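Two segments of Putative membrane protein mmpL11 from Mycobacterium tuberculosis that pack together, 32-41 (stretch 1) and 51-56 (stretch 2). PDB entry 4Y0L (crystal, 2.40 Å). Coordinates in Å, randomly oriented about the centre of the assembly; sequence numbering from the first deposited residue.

Stretch 1 (32-41) APNVVSVAPP
Stretch 2, residues 51-56: LLSAVL

Two segments of one chain run antiparallel, joined by three backbone hydrogen bonds and by apolar side-chain contacts, burying 543 Å². Residues 51-55 are a regular strand, phi near -90 to -115° and psi near 120 to 140°.

A type II turn spans Ala-32 to Val-35. Pro-33 (-60/140) suits its second position and Asn-34 (62/4) its third, where phi is positive; a weak bond, Val-35 N to Ala-32 O at 3.3 Å, closes it. Asn-34 O accepts a CA-H contact from Leu-56 CA at 3.2 Å. Val-35 (-82/138, chi1 t) brings CG2 to 3.2 Å from CD2 of Leu-56 (m, t) and to 4.3 Å from Ala-54 CB. Val-36 (chi1 p) kinks at -130/-32, yet its N donates to Val-55 O at 3.2 Å.

Extended geometry resumes at Ser-37 (-132/134, chi1 p), which pairs with Val-55, CA to CA 5.1 Å. Val-55 N donates to Ser-37 O at 2.8 Å; the same oxygen receives Ala-54 CA at 3.2 Å. Ser-37 and Val-55 side chains share one sheet face; Val-38 (-120/122, chi1 t) and Ala-54 share the other as a non-hydrogen-bonded pair, CA atoms 4.3 Å apart and Ala-54 CB 4.4 Å from Val-38 CG2.

Ala-39 (-67/152) N donates to Ser-53 O at 2.9 Å, the last direct bond; its CB, a one-carbon side chain pointing toward stretch 2, lies 3.2 Å from Ser-53 OG (chi1 p). Ala-39 O is 4.8 Å from Ser-53 N, too far for a direct bond, and Pro-41 (-64/134) has no amide hydrogen for Leu-51 O. A water bridges here, donating to Pro-40 (-64/162) O and Leu-51 O, both 2.7 Å away, and accepting from Ser-53 N at 3.2 Å. Pro-41 CB packs 3.9 Å from CD2 of buried Leu-52 (m, t).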

# COMPACT_ATOMS: atom_id res chain seq x y z
N ALA A 32 3.79 4.54 10.03
CA ALA A 32 5.09 3.90 10.11
C ALA A 32 6.16 4.87 10.63
O ALA A 32 6.00 6.09 10.49
CB ALA A 32 5.50 3.35 8.75
N PRO A 33 7.23 4.34 11.23
CA PRO A 33 8.30 5.21 11.75
C PRO A 33 8.95 6.07 10.67
O PRO A 33 9.16 5.60 9.55
CB PRO A 33 9.31 4.21 12.33
CG PRO A 33 8.99 2.90 11.70
CD PRO A 33 7.51 2.92 11.48
N ASN A 34 9.24 7.32 11.00
CA ASN A 34 9.96 8.23 10.10
C ASN A 34 9.23 8.52 8.79
O ASN A 34 9.77 9.21 7.92
CB ASN A 34 11.35 7.66 9.80
CG ASN A 34 12.13 7.34 11.07
OD1 ASN A 34 11.95 7.97 12.10
ND2 ASN A 34 13.02 6.35 10.98
N VAL A 35 8.01 8.01 8.63
CA VAL A 35 7.17 8.34 7.48
C VAL A 35 6.47 9.67 7.74
O VAL A 35 6.00 9.91 8.85
CB VAL A 35 6.13 7.22 7.20
CG1 VAL A 35 4.95 7.73 6.37
CG2 VAL A 35 6.79 6.06 6.49
N VAL A 36 6.42 10.53 6.73
CA VAL A 36 5.81 11.84 6.90
C VAL A 36 4.79 12.15 5.79
O VAL A 36 3.80 12.84 6.04
CB VAL A 36 6.90 12.94 6.94
CG1 VAL A 36 7.78 12.92 5.70
CG2 VAL A 36 6.29 14.31 7.15
N SER A 37 5.03 11.63 4.60
CA SER A 37 4.10 11.79 3.49
C SER A 37 3.82 10.46 2.80
O SER A 37 4.74 9.68 2.55
CB SER A 37 4.65 12.79 2.47
OG SER A 37 6.03 12.54 2.23
N VAL A 38 2.54 10.21 2.54
CA VAL A 38 2.13 9.07 1.73
C VAL A 38 1.37 9.57 0.51
O VAL A 38 0.37 10.27 0.64
CB VAL A 38 1.23 8.10 2.51
CG1 VAL A 38 1.04 6.82 1.71
CG2 VAL A 38 1.82 7.79 3.87
N ALA A 39 1.87 9.22 -0.67
CA ALA A 39 1.22 9.59 -1.92
C ALA A 39 -0.13 8.90 -2.05
O ALA A 39 -0.33 7.82 -1.50
CB ALA A 39 2.11 9.23 -3.10
N PRO A 40 -1.07 9.52 -2.79
CA PRO A 40 -2.28 8.79 -3.15
C PRO A 40 -1.92 7.60 -4.04
O PRO A 40 -0.83 7.59 -4.61
CB PRO A 40 -3.12 9.82 -3.91
CG PRO A 40 -2.54 11.14 -3.55
CD PRO A 40 -1.09 10.91 -3.29
N PRO A 41 -2.82 6.62 -4.16
CA PRO A 41 -2.49 5.42 -4.94
C PRO A 41 -2.27 5.73 -6.41
O PRO A 41 -3.04 6.46 -7.02
CB PRO A 41 -3.72 4.52 -4.74
CG PRO A 41 -4.82 5.46 -4.42
CD PRO A 41 -4.19 6.56 -3.62
N LEU A 51 0.24 1.39 -6.68
CA LEU A 51 1.49 1.74 -6.03
C LEU A 51 1.27 2.85 -5.01
O LEU A 51 0.71 3.90 -5.32
CB LEU A 51 2.54 2.19 -7.06
CG LEU A 51 3.94 2.43 -6.50
CD1 LEU A 51 4.67 1.11 -6.26
CD2 LEU A 51 4.75 3.33 -7.42
N LEU A 52 1.70 2.59 -3.78
CA LEU A 52 1.71 3.60 -2.72
C LEU A 52 3.14 3.93 -2.34
O LEU A 52 3.89 3.05 -1.90
CB LEU A 52 0.92 3.11 -1.50
CG LEU A 52 -0.59 2.97 -1.70
CD1 LEU A 52 -1.21 2.12 -0.60
CD2 LEU A 52 -1.26 4.34 -1.75
N SER A 53 3.53 5.19 -2.52
CA SER A 53 4.89 5.64 -2.25
C SER A 53 4.93 6.57 -1.04
O SER A 53 4.27 7.61 -1.02
CB SER A 53 5.48 6.33 -3.47
OG SER A 53 4.85 7.59 -3.70
N ALA A 54 5.73 6.18 -0.05
CA ALA A 54 5.86 6.95 1.19
C ALA A 54 7.22 7.61 1.28
O ALA A 54 8.26 6.96 1.16
CB ALA A 54 5.63 6.05 2.39
N VAL A 55 7.21 8.92 1.51
CA VAL A 55 8.44 9.66 1.72
C VAL A 55 8.81 9.63 3.20
O VAL A 55 7.95 9.72 4.08
CB VAL A 55 8.31 11.11 1.24
CG1 VAL A 55 9.60 11.87 1.51
CG2 VAL A 55 7.98 11.15 -0.24
N LEU A 56 10.11 9.50 3.46
CA LEU A 56 10.64 9.39 4.81
C LEU A 56 11.43 10.63 5.18
O LEU A 56 12.38 10.99 4.49
CB LEU A 56 11.52 8.15 4.92
CG LEU A 56 10.76 6.83 4.87
CD1 LEU A 56 11.70 5.65 4.75
CD2 LEU A 56 9.89 6.71 6.11
O HOH W 1 1.63 6.40 -4.75